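Local coordinates for alpha-galactosidase (Thermus thermophilus, PDB 6LCJ), which probably hydrolyses terminal alpha-galactosidic bonds of oligosaccharides as a thermostable, hexameric enzyme of glycoside hydrolase family 36, at residues R154-P159 / M394-H398; W163-F169 / T433-W439; A425-K431 / F451-V456. Residues are numbered along the deposited sequence.

Contact 1: R154-P159 / M394-H398; sequences RLSGRP and MENVH
Two hydrogen bonds, one from backbone and one from a ring, hold this pair of loops together. R154 N donates to N396 O at 2.9 Å, and H398 NE2 donates to G157 O at 2.8 Å. The second is set up by two features: H398 has its CB directed toward the other loop, with chi1 m, and the chain bends just ahead of G157. S156 (phi/psi -97/67) centres an inverse gamma turn, closed weakly by G157 N to L155 O at 3.2 Å, and G157 follows with positive phi (66/-145). S156 O lies near the plane of the imidazole, 3.4 Å from H398 CE1, while P159 sits over a ring face in a CH-pi contact, its CG 3.9 Å from the H398 centroid. In register, L155 lies nearest V397, CA to CA 5.5 Å. The m,t side chain of L155 drapes over the backbone of 394-398, with L155 CD1 3.5 Å from E395 O and L155 CD2 3.6 Å from V397 N. Outside the pair, R154 forms a salt bridge with D351, S156 hydrogen-bonds to D351, and H398 ND1 bonds to Y335 OH. The first loop leads into strand 161-164 and H398 opens strand 398-400, so the contact lies at the N-terminal ends of the TIM-barrel strands; E395 packs on helix 140-149 and P159 on F430.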
loop_
_atom_site.group_PDB
_atom_site.type_symbol
_atom_site.label_atom_id
_atom_site.label_comp_id
_atom_site.label_asym_id
_atom_site.label_seq_id
_atom_site.Cartn_x
_atom_site.Cartn_y
_atom_site.Cartn_z
ATOM N N ARG E 154 -25.085 33.121 33.411
ATOM C CA ARG E 154 -26.515 33.390 33.313
ATOM C C ARG E 154 -27.199 32.403 34.258
ATOM O O ARG E 154 -27.395 31.232 33.900
ATOM C CB ARG E 154 -27.025 33.245 31.894
ATOM C CG ARG E 154 -28.551 33.316 31.830
ATOM C CD ARG E 154 -29.051 33.380 30.416
ATOM N NE ARG E 154 -30.499 33.547 30.349
ATOM C CZ ARG E 154 -31.118 34.686 30.037
ATOM N NH1 ARG E 154 -30.418 35.782 29.770
ATOM N NH2 ARG E 154 -32.441 34.721 29.993
ATOM N N LEU E 155 -27.528 32.878 35.458
ATOM C CA LEU E 155 -28.122 32.063 36.519
ATOM C C LEU E 155 -29.576 32.502 36.694
ATOM O O LEU E 155 -29.855 33.550 37.287
ATOM C CB LEU E 155 -27.305 32.193 37.797
ATOM C CG LEU E 155 -25.895 31.592 37.670
ATOM C CD1 LEU E 155 -25.122 31.645 38.984
ATOM C CD2 LEU E 155 -25.982 30.150 37.168
ATOM N N SER E 156 -30.496 31.702 36.146
ATOM C CA SER E 156 -31.913 32.069 36.039
ATOM C C SER E 156 -32.697 31.463 37.202
ATOM O O SER E 156 -33.545 30.575 37.037
ATOM C CB SER E 156 -32.477 31.613 34.698
ATOM O OG SER E 156 -31.966 32.381 33.616
ATOM N N GLY E 157 -32.381 31.963 38.398
ATOM C CA GLY E 157 -32.953 31.403 39.606
ATOM C C GLY E 157 -32.478 29.981 39.840
ATOM O O GLY E 157 -31.329 29.622 39.553
ATOM N N ARG E 158 -33.332 29.192 40.359
ATOM C CA ARG E 158 -33.043 27.809 40.673
ATOM C C ARG E 158 -33.532 26.922 39.535
ATOM O O ARG E 158 -34.511 27.259 38.863
ATOM C CB ARG E 158 -33.701 27.414 42.009
ATOM C CG ARG E 158 -34.330 26.019 42.062
ATOM C CD ARG E 158 -35.198 25.790 43.318
ATOM N NE ARG E 158 -36.541 26.376 43.209
ATOM C CZ ARG E 158 -37.515 25.909 42.419
ATOM N NH1 ARG E 158 -37.313 24.839 41.645
ATOM N NH2 ARG E 158 -38.700 26.513 42.393
ATOM N N PRO E 159 -32.839 25.820 39.247
ATOM C CA PRO E 159 -33.222 24.972 38.099
ATOM C C PRO E 159 -34.625 24.425 38.273
ATOM O O PRO E 159 -35.039 24.097 39.394
ATOM C CB PRO E 159 -32.174 23.850 38.114
ATOM C CG PRO E 159 -31.030 24.415 38.907
ATOM C CD PRO E 159 -31.610 25.345 39.906
ATOM N N MET E 394 -21.056 25.307 37.243
ATOM C CA MET E 394 -22.217 25.705 38.032
ATOM C C MET E 394 -22.155 27.174 38.411
ATOM O O MET E 394 -23.163 27.739 38.838
ATOM C CB MET E 394 -22.318 24.844 39.290
ATOM C CG MET E 394 -22.904 23.462 39.044
ATOM S SD MET E 394 -22.763 22.503 40.547
ATOM C CE MET E 394 -23.934 23.373 41.613
ATOM N N GLU E 395 -20.979 27.785 38.272
ATOM C CA GLU E 395 -20.831 29.225 38.377
ATOM C C GLU E 395 -21.559 29.961 37.252
ATOM O O GLU E 395 -21.983 31.109 37.430
ATOM C CB GLU E 395 -19.339 29.560 38.345
ATOM C CG GLU E 395 -19.029 31.040 38.360
ATOM C CD GLU E 395 -19.266 31.680 39.722
ATOM O OE1 GLU E 395 -19.413 30.942 40.737
ATOM O OE2 GLU E 395 -19.300 32.935 39.772
ATOM N N ASN E 396 -21.703 29.332 36.086
ATOM C CA ASN E 396 -22.056 30.053 34.877
ATOM C C ASN E 396 -23.400 29.684 34.283
ATOM O O ASN E 396 -23.911 30.438 33.459
ATOM C CB ASN E 396 -20.981 29.839 33.800
ATOM C CG ASN E 396 -19.588 30.126 34.309
ATOM O OD1 ASN E 396 -18.973 29.288 34.963
ATOM N ND2 ASN E 396 -19.078 31.317 34.012
ATOM N N VAL E 397 -23.993 28.549 34.676
ATOM C CA VAL E 397 -25.209 28.064 34.047
ATOM C C VAL E 397 -25.748 26.955 34.933
ATOM O O VAL E 397 -25.010 26.380 35.732
ATOM C CB VAL E 397 -24.905 27.566 32.606
ATOM C CG1 VAL E 397 -23.950 26.390 32.637
ATOM C CG2 VAL E 397 -26.183 27.201 31.856
ATOM N N HIS E 398 -27.041 26.670 34.813
ATOM C CA HIS E 398 -27.592 25.466 35.410
ATOM C C HIS E 398 -27.011 24.250 34.703
ATOM O O HIS E 398 -27.237 24.048 33.503
ATOM C CB HIS E 398 -29.111 25.465 35.316
ATOM C CG HIS E 398 -29.746 26.577 36.081
ATOM N ND1 HIS E 398 -31.034 27.010 35.840
ATOM C CD2 HIS E 398 -29.253 27.369 37.064
ATOM C CE1 HIS E 398 -31.310 28.010 36.659
ATOM N NE2 HIS E 398 -30.250 28.244 37.414
#

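Contact 2: W163-F169 / T433-W439; sequences WCSWYSF and TSDPPSW
T433 forms a parallel beta bridge with W163 (CA-CA 5.3 Å): T433 O accepts from C164 N at 2.9 Å and lies over a face of the W163 indole. T433 OG1 accepts from D435 N at 3.0 Å, an ST turn out of the strand, and also hydrogen-bonds to V404 O. S434 OG (chi1 m) donates to C164 O at 2.6 Å and accepts from Y167 N at 3.0 Å, while S434 O receives S168 OG at 2.6 Å. This joins strand 431-433, the eighth of the TIM barrel, to the first, 161-164, closing the cylinder at the strands' C-terminal ends. D435 O accepts from W163 NE1 at 3.0 Å; its carboxylate is held by F406 N and a salt bridge to R407. P436 CG packs 3.8 Å from F169 CZ, and P436 O accepts W439 N at 2.6 Å in a 3-10 turn. W439 then meets helix 166-169, its CH2 3.5 Å from S168 O and its CZ2 3.9 Å from F169 CE1.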
loop_
_atom_site.group_PDB
_atom_site.type_symbol
_atom_site.label_atom_id
_atom_site.label_comp_id
_atom_site.label_asym_id
_atom_site.label_seq_id
_atom_site.Cartn_x
_atom_site.Cartn_y
_atom_site.Cartn_z
ATOM N N TRP E 163 -40.362 16.873 34.197
ATOM C CA TRP E 163 -40.655 15.545 33.687
ATOM C C TRP E 163 -40.430 15.570 32.178
ATOM O O TRP E 163 -40.902 16.484 31.493
ATOM C CB TRP E 163 -42.078 15.087 34.026
ATOM C CG TRP E 163 -42.235 13.626 33.697
ATOM C CD1 TRP E 163 -41.948 12.561 34.510
ATOM C CD2 TRP E 163 -42.617 13.073 32.433
ATOM N NE1 TRP E 163 -42.156 11.380 33.835
ATOM C CE2 TRP E 163 -42.564 11.665 32.558
ATOM C CE3 TRP E 163 -43.014 13.629 31.211
ATOM C CZ2 TRP E 163 -42.903 10.806 31.509
ATOM C CZ3 TRP E 163 -43.355 12.778 30.173
ATOM C CH2 TRP E 163 -43.289 11.381 30.325
ATOM N N CYS E 164 -39.706 14.572 31.665
ATOM C CA CYS E 164 -39.239 14.548 30.280
ATOM C C CYS E 164 -39.655 13.226 29.643
ATOM O O CYS E 164 -39.548 12.172 30.272
ATOM C CB CYS E 164 -37.688 14.734 30.248
ATOM S SG CYS E 164 -36.851 14.497 28.664
ATOM N N SER E 165 -40.129 13.261 28.400
ATOM C CA SER E 165 -40.628 12.026 27.800
ATOM C C SER E 165 -39.538 11.140 27.205
ATOM O O SER E 165 -39.822 9.980 26.878
ATOM C CB SER E 165 -41.655 12.333 26.699
ATOM O OG SER E 165 -41.102 13.130 25.659
ATOM N N TRP E 166 -38.309 11.636 27.050
ATOM C CA TRP E 166 -37.372 10.955 26.164
ATOM C C TRP E 166 -36.948 9.597 26.718
ATOM O O TRP E 166 -36.972 8.584 26.005
ATOM C CB TRP E 166 -36.145 11.835 25.892
ATOM C CG TRP E 166 -35.148 11.122 25.019
ATOM C CD1 TRP E 166 -33.915 10.662 25.387
ATOM C CD2 TRP E 166 -35.324 10.734 23.641
ATOM N NE1 TRP E 166 -33.308 10.037 24.324
ATOM C CE2 TRP E 166 -34.147 10.066 23.243
ATOM C CE3 TRP E 166 -36.355 10.889 22.713
ATOM C CZ2 TRP E 166 -33.972 9.561 21.957
ATOM C CZ3 TRP E 166 -36.180 10.379 21.437
ATOM C CH2 TRP E 166 -35.003 9.727 21.070
ATOM N N TYR E 167 -36.560 9.545 27.990
ATOM C CA TYR E 167 -35.904 8.359 28.517
ATOM C C TYR E 167 -36.873 7.310 29.029
ATOM O O TYR E 167 -36.477 6.453 29.816
ATOM C CB TYR E 167 -34.926 8.755 29.609
ATOM C CG TYR E 167 -33.831 9.620 29.094
ATOM C CD1 TYR E 167 -32.719 9.060 28.463
ATOM C CD2 TYR E 167 -33.910 11.003 29.203
ATOM C CE1 TYR E 167 -31.703 9.853 27.991
ATOM C CE2 TYR E 167 -32.900 11.803 28.729
ATOM C CZ TYR E 167 -31.798 11.219 28.138
ATOM O OH TYR E 167 -30.788 12.012 27.683
ATOM N N SER E 168 -38.121 7.348 28.598
ATOM C CA SER E 168 -39.016 6.224 28.828
ATOM C C SER E 168 -39.684 5.814 27.518
ATOM O O SER E 168 -39.712 4.629 27.181
ATOM C CB SER E 168 -40.055 6.572 29.899
ATOM O OG SER E 168 -40.559 7.880 29.693
ATOM N N PHE E 169 -40.200 6.775 26.755
ATOM C CA PHE E 169 -40.905 6.442 25.522
ATOM C C PHE E 169 -40.082 6.653 24.258
ATOM O O PHE E 169 -40.458 6.123 23.209
ATOM C CB PHE E 169 -42.191 7.259 25.413
ATOM C CG PHE E 169 -43.106 7.090 26.584
ATOM C CD1 PHE E 169 -43.782 5.899 26.779
ATOM C CD2 PHE E 169 -43.296 8.124 27.483
ATOM C CE1 PHE E 169 -44.634 5.739 27.849
ATOM C CE2 PHE E 169 -44.146 7.975 28.569
ATOM C CZ PHE E 169 -44.815 6.783 28.757
ATOM N N THR E 433 -36.670 13.714 35.509
ATOM C CA THR E 433 -36.805 12.290 35.268
ATOM C C THR E 433 -37.720 12.063 34.078
ATOM O O THR E 433 -38.483 12.946 33.661
ATOM C CB THR E 433 -37.349 11.520 36.489
ATOM O OG1 THR E 433 -37.434 10.118 36.171
ATOM C CG2 THR E 433 -38.732 12.006 36.862
ATOM N N SER E 434 -37.623 10.851 33.538
ATOM C CA SER E 434 -38.508 10.376 32.493
ATOM C C SER E 434 -39.428 9.261 32.965
ATOM O O SER E 434 -40.226 8.768 32.166
ATOM C CB SER E 434 -37.697 9.891 31.287
ATOM O OG SER E 434 -37.199 10.974 30.518
ATOM N N ASP E 435 -39.343 8.860 34.224
ATOM C CA ASP E 435 -40.100 7.723 34.748
ATOM C C ASP E 435 -41.594 7.999 34.700
ATOM O O ASP E 435 -42.070 8.861 35.448
ATOM C CB ASP E 435 -39.676 7.419 36.187
ATOM C CG ASP E 435 -38.263 6.833 36.284
ATOM O OD1 ASP E 435 -37.695 6.444 35.239
ATOM O OD2 ASP E 435 -37.720 6.759 37.409
ATOM N N PRO E 436 -42.368 7.313 33.862
ATOM C CA PRO E 436 -43.826 7.414 33.962
ATOM C C PRO E 436 -44.290 6.864 35.299
ATOM O O PRO E 436 -43.954 5.719 35.651
ATOM C CB PRO E 436 -44.327 6.545 32.798
ATOM C CG PRO E 436 -43.114 6.136 32.038
ATOM C CD PRO E 436 -41.958 6.235 32.950
ATOM N N PRO E 437 -45.042 7.648 36.085
ATOM C CA PRO E 437 -45.431 7.182 37.430
ATOM C C PRO E 437 -46.069 5.802 37.430
ATOM O O PRO E 437 -45.837 5.017 38.359
ATOM C CB PRO E 437 -46.405 8.271 37.910
ATOM C CG PRO E 437 -45.997 9.488 37.162
ATOM C CD PRO E 437 -45.564 8.998 35.798
ATOM N N SER E 438 -46.816 5.454 36.387
ATOM C CA SER E 438 -47.389 4.118 36.335
ATOM C C SER E 438 -46.347 3.014 36.143
ATOM O O SER E 438 -46.695 1.839 36.280
ATOM C CB SER E 438 -48.434 4.049 35.225
ATOM O OG SER E 438 -47.866 4.334 33.962
ATOM N N TRP E 439 -45.093 3.340 35.828
ATOM C CA TRP E 439 -44.042 2.332 35.775
ATOM C C TRP E 439 -43.328 2.158 37.109
ATOM O O TRP E 439 -42.486 1.253 37.240
ATOM C CB TRP E 439 -42.994 2.691 34.722
ATOM C CG TRP E 439 -43.451 2.618 33.309
ATOM C CD1 TRP E 439 -44.722 2.441 32.864
ATOM C CD2 TRP E 439 -42.629 2.753 32.139
ATOM N NE1 TRP E 439 -44.743 2.447 31.496
ATOM C CE2 TRP E 439 -43.470 2.631 31.027
ATOM C CE3 TRP E 439 -41.264 2.957 31.932
ATOM C CZ2 TRP E 439 -42.993 2.705 29.718
ATOM C CZ3 TRP E 439 -40.792 3.028 30.636
ATOM C CH2 TRP E 439 -41.652 2.903 29.545
#

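Contact 3: A425-K431 / F451-V456; sequences AHFTGFK and FLAREV
The imidazole of H426 (chi1 m) is sandwiched between V456 and F451. V456 CG2 sits over one face, 3.8 Å from the H426 centroid in a CH-pi contact; over the opposite face F451 (chi1 t) presents its edge in an offset edge-to-face pair, centroids 5.1 Å apart and planes at 64°. The F451 ring in turn has A425 at its edge (A425 CB to F451 CZ, 3.6 Å) and K431 over a face, with K431 CE 4.3 Å from the F451 centroid. Helix 415-428, the seventh of the barrel, ends here. G429 leaves it with positive phi (76/5), T428 OG1 accepts from F430 N at 3.2 Å in an ST turn, and the chain enters the eighth strand, where the backbone of K431 bonds to V162 of the first. Packing such a helix against the next, 442-453, is standard for the outer layer of a TIM barrel. At the C-terminal end of 442-453, K431 NZ donates to F451 O at 2.7 Å. A water also accepts from K431 NZ at 2.9 Å and from V456 N at 3.0 Å, and hydrogen-bonds to H426 ND1 at 2.5 Å.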
loop_
_atom_site.group_PDB
_atom_site.type_symbol
_atom_site.label_atom_id
_atom_site.label_comp_id
_atom_site.label_asym_id
_atom_site.label_seq_id
_atom_site.Cartn_x
_atom_site.Cartn_y
_atom_site.Cartn_z
ATOM N N ALA E 425 -27.693 15.090 40.593
ATOM C CA ALA E 425 -28.837 16.000 40.526
ATOM C C ALA E 425 -28.955 16.840 41.797
ATOM O O ALA E 425 -29.228 18.043 41.733
ATOM C CB ALA E 425 -30.131 15.220 40.288
ATOM N N HIS E 426 -28.757 16.229 42.964
ATOM C CA HIS E 426 -28.770 17.013 44.195
ATOM C C HIS E 426 -27.661 18.057 44.186
ATOM O O HIS E 426 -27.892 19.215 44.535
ATOM C CB HIS E 426 -28.629 16.104 45.411
ATOM C CG HIS E 426 -29.867 15.339 45.755
ATOM N ND1 HIS E 426 -31.095 15.943 45.911
ATOM C CD2 HIS E 426 -30.060 14.021 46.003
ATOM C CE1 HIS E 426 -31.994 15.029 46.225
ATOM N NE2 HIS E 426 -31.392 13.856 46.293
ATOM N N PHE E 427 -26.457 17.678 43.761
ATOM C CA PHE E 427 -25.350 18.627 43.778
ATOM C C PHE E 427 -25.595 19.801 42.826
ATOM O O PHE E 427 -25.381 20.959 43.184
ATOM C CB PHE E 427 -24.050 17.910 43.433
ATOM C CG PHE E 427 -22.829 18.774 43.564
ATOM C CD1 PHE E 427 -22.274 19.030 44.806
ATOM C CD2 PHE E 427 -22.232 19.330 42.443
ATOM C CE1 PHE E 427 -21.142 19.815 44.931
ATOM C CE2 PHE E 427 -21.098 20.114 42.565
ATOM C CZ PHE E 427 -20.562 20.361 43.811
ATOM N N THR E 428 -26.025 19.524 41.601
ATOM C CA THR E 428 -26.279 20.606 40.659
ATOM C C THR E 428 -27.591 21.321 40.942
ATOM O O THR E 428 -27.759 22.466 40.506
ATOM C CB THR E 428 -26.318 20.084 39.212
ATOM O OG1 THR E 428 -27.366 19.117 39.079
ATOM C CG2 THR E 428 -24.990 19.450 38.800
ATOM N N GLY E 429 -28.526 20.664 41.634
ATOM C CA GLY E 429 -29.872 21.172 41.780
ATOM C C GLY E 429 -30.764 21.030 40.566
ATOM O O GLY E 429 -31.889 21.529 40.594
ATOM N N PHE E 430 -30.302 20.372 39.492
ATOM C CA PHE E 430 -31.077 20.190 38.264
ATOM C C PHE E 430 -31.754 18.827 38.337
ATOM O O PHE E 430 -31.120 17.792 38.119
ATOM C CB PHE E 430 -30.178 20.307 37.034
ATOM C CG PHE E 430 -30.925 20.596 35.760
ATOM C CD1 PHE E 430 -31.780 19.657 35.210
ATOM C CD2 PHE E 430 -30.768 21.814 35.103
ATOM C CE1 PHE E 430 -32.479 19.927 34.020
ATOM C CE2 PHE E 430 -31.449 22.091 33.916
ATOM C CZ PHE E 430 -32.308 21.151 33.372
ATOM N N LYS E 431 -33.051 18.826 38.617
ATOM C CA LYS E 431 -33.790 17.607 38.927
ATOM C C LYS E 431 -34.771 17.310 37.809
ATOM O O LYS E 431 -35.634 18.139 37.492
ATOM C CB LYS E 431 -34.514 17.741 40.267
ATOM C CG LYS E 431 -33.550 17.920 41.433
ATOM C CD LYS E 431 -34.222 18.477 42.640
ATOM C CE LYS E 431 -33.725 17.767 43.867
ATOM N NZ LYS E 431 -34.371 18.264 45.082
ATOM N N PHE E 451 -37.372 13.069 46.449
ATOM C CA PHE E 451 -36.312 13.661 45.633
ATOM C C PHE E 451 -36.704 15.063 45.163
ATOM O O PHE E 451 -35.932 16.020 45.303
ATOM C CB PHE E 451 -36.022 12.723 44.457
ATOM C CG PHE E 451 -35.129 13.301 43.380
ATOM C CD1 PHE E 451 -33.754 13.426 43.582
ATOM C CD2 PHE E 451 -35.658 13.652 42.138
ATOM C CE1 PHE E 451 -32.927 13.916 42.584
ATOM C CE2 PHE E 451 -34.834 14.137 41.119
ATOM C CZ PHE E 451 -33.464 14.274 41.349
ATOM N N LEU E 452 -37.923 15.201 44.634
ATOM C CA LEU E 452 -38.397 16.489 44.145
ATOM C C LEU E 452 -38.608 17.485 45.278
ATOM O O LEU E 452 -38.241 18.657 45.150
ATOM C CB LEU E 452 -39.696 16.299 43.370
ATOM C CG LEU E 452 -39.527 15.499 42.082
ATOM C CD1 LEU E 452 -40.863 15.054 41.511
ATOM C CD2 LEU E 452 -38.762 16.328 41.079
ATOM N N ALA E 453 -39.190 17.042 46.395
ATOM C CA ALA E 453 -39.689 17.965 47.409
ATOM C C ALA E 453 -38.630 18.409 48.404
ATOM O O ALA E 453 -38.902 19.312 49.198
ATOM C CB ALA E 453 -40.856 17.335 48.172
ATOM N N ARG E 454 -37.447 17.808 48.395
ATOM C CA ARG E 454 -36.444 18.074 49.413
ATOM C C ARG E 454 -35.191 18.665 48.793
ATOM O O ARG E 454 -34.880 18.438 47.624
ATOM C CB ARG E 454 -36.065 16.807 50.187
ATOM C CG ARG E 454 -37.030 16.453 51.289
ATOM C CD ARG E 454 -36.915 14.986 51.687
ATOM N NE ARG E 454 -35.712 14.727 52.471
ATOM C CZ ARG E 454 -34.622 14.128 52.000
ATOM N NH1 ARG E 454 -34.573 13.716 50.725
ATOM N NH2 ARG E 454 -33.579 13.946 52.804
ATOM N N GLU E 455 -34.478 19.419 49.594
ATOM C CA GLU E 455 -33.200 20.002 49.226
ATOM C C GLU E 455 -32.180 19.301 50.119
ATOM O O GLU E 455 -32.033 19.641 51.295
ATOM C CB GLU E 455 -33.213 21.516 49.420
ATOM C CG GLU E 455 -34.294 22.293 48.619
ATOM C CD GLU E 455 -35.747 21.938 48.996
ATOM O OE1 GLU E 455 -36.676 22.256 48.205
ATOM O OE2 GLU E 455 -35.963 21.338 50.078
ATOM N N VAL E 456 -31.518 18.281 49.580
ATOM C CA VAL E 456 -30.549 17.494 50.340
ATOM C C VAL E 456 -29.196 18.153 50.182
ATOM O O VAL E 456 -28.656 18.194 49.057
ATOM C CB VAL E 456 -30.518 16.034 49.863
ATOM C CG1 VAL E 456 -29.873 15.169 50.913
ATOM C CG2 VAL E 456 -31.918 15.550 49.594
HETATM O O HOH W 1 -31.942 18.217 46.612
#

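How the contacts relate
The three contacts show how one TIM barrel varies its chemistry with position. Contact 2 is the most buried: it closes the cylinder at the C-terminal strand ends with a beta bridge and a dense set of serine, indole and main-chain bonds. Contacts 1 and 3 are only partly buried. The first ties loops at the opposite, N-terminal end through two direct bonds; the third joins outer helices by ring packing, a lysine and a shared water. Contacts 1 and 3, centred about 14 Å apart, touch directly: M394 CE lies 3.2 Å from F427 O, and P159 CB 3.4 Å from G429 O. Contact 2 adjoins both only through the chain, along strands 161-164 and 431-433.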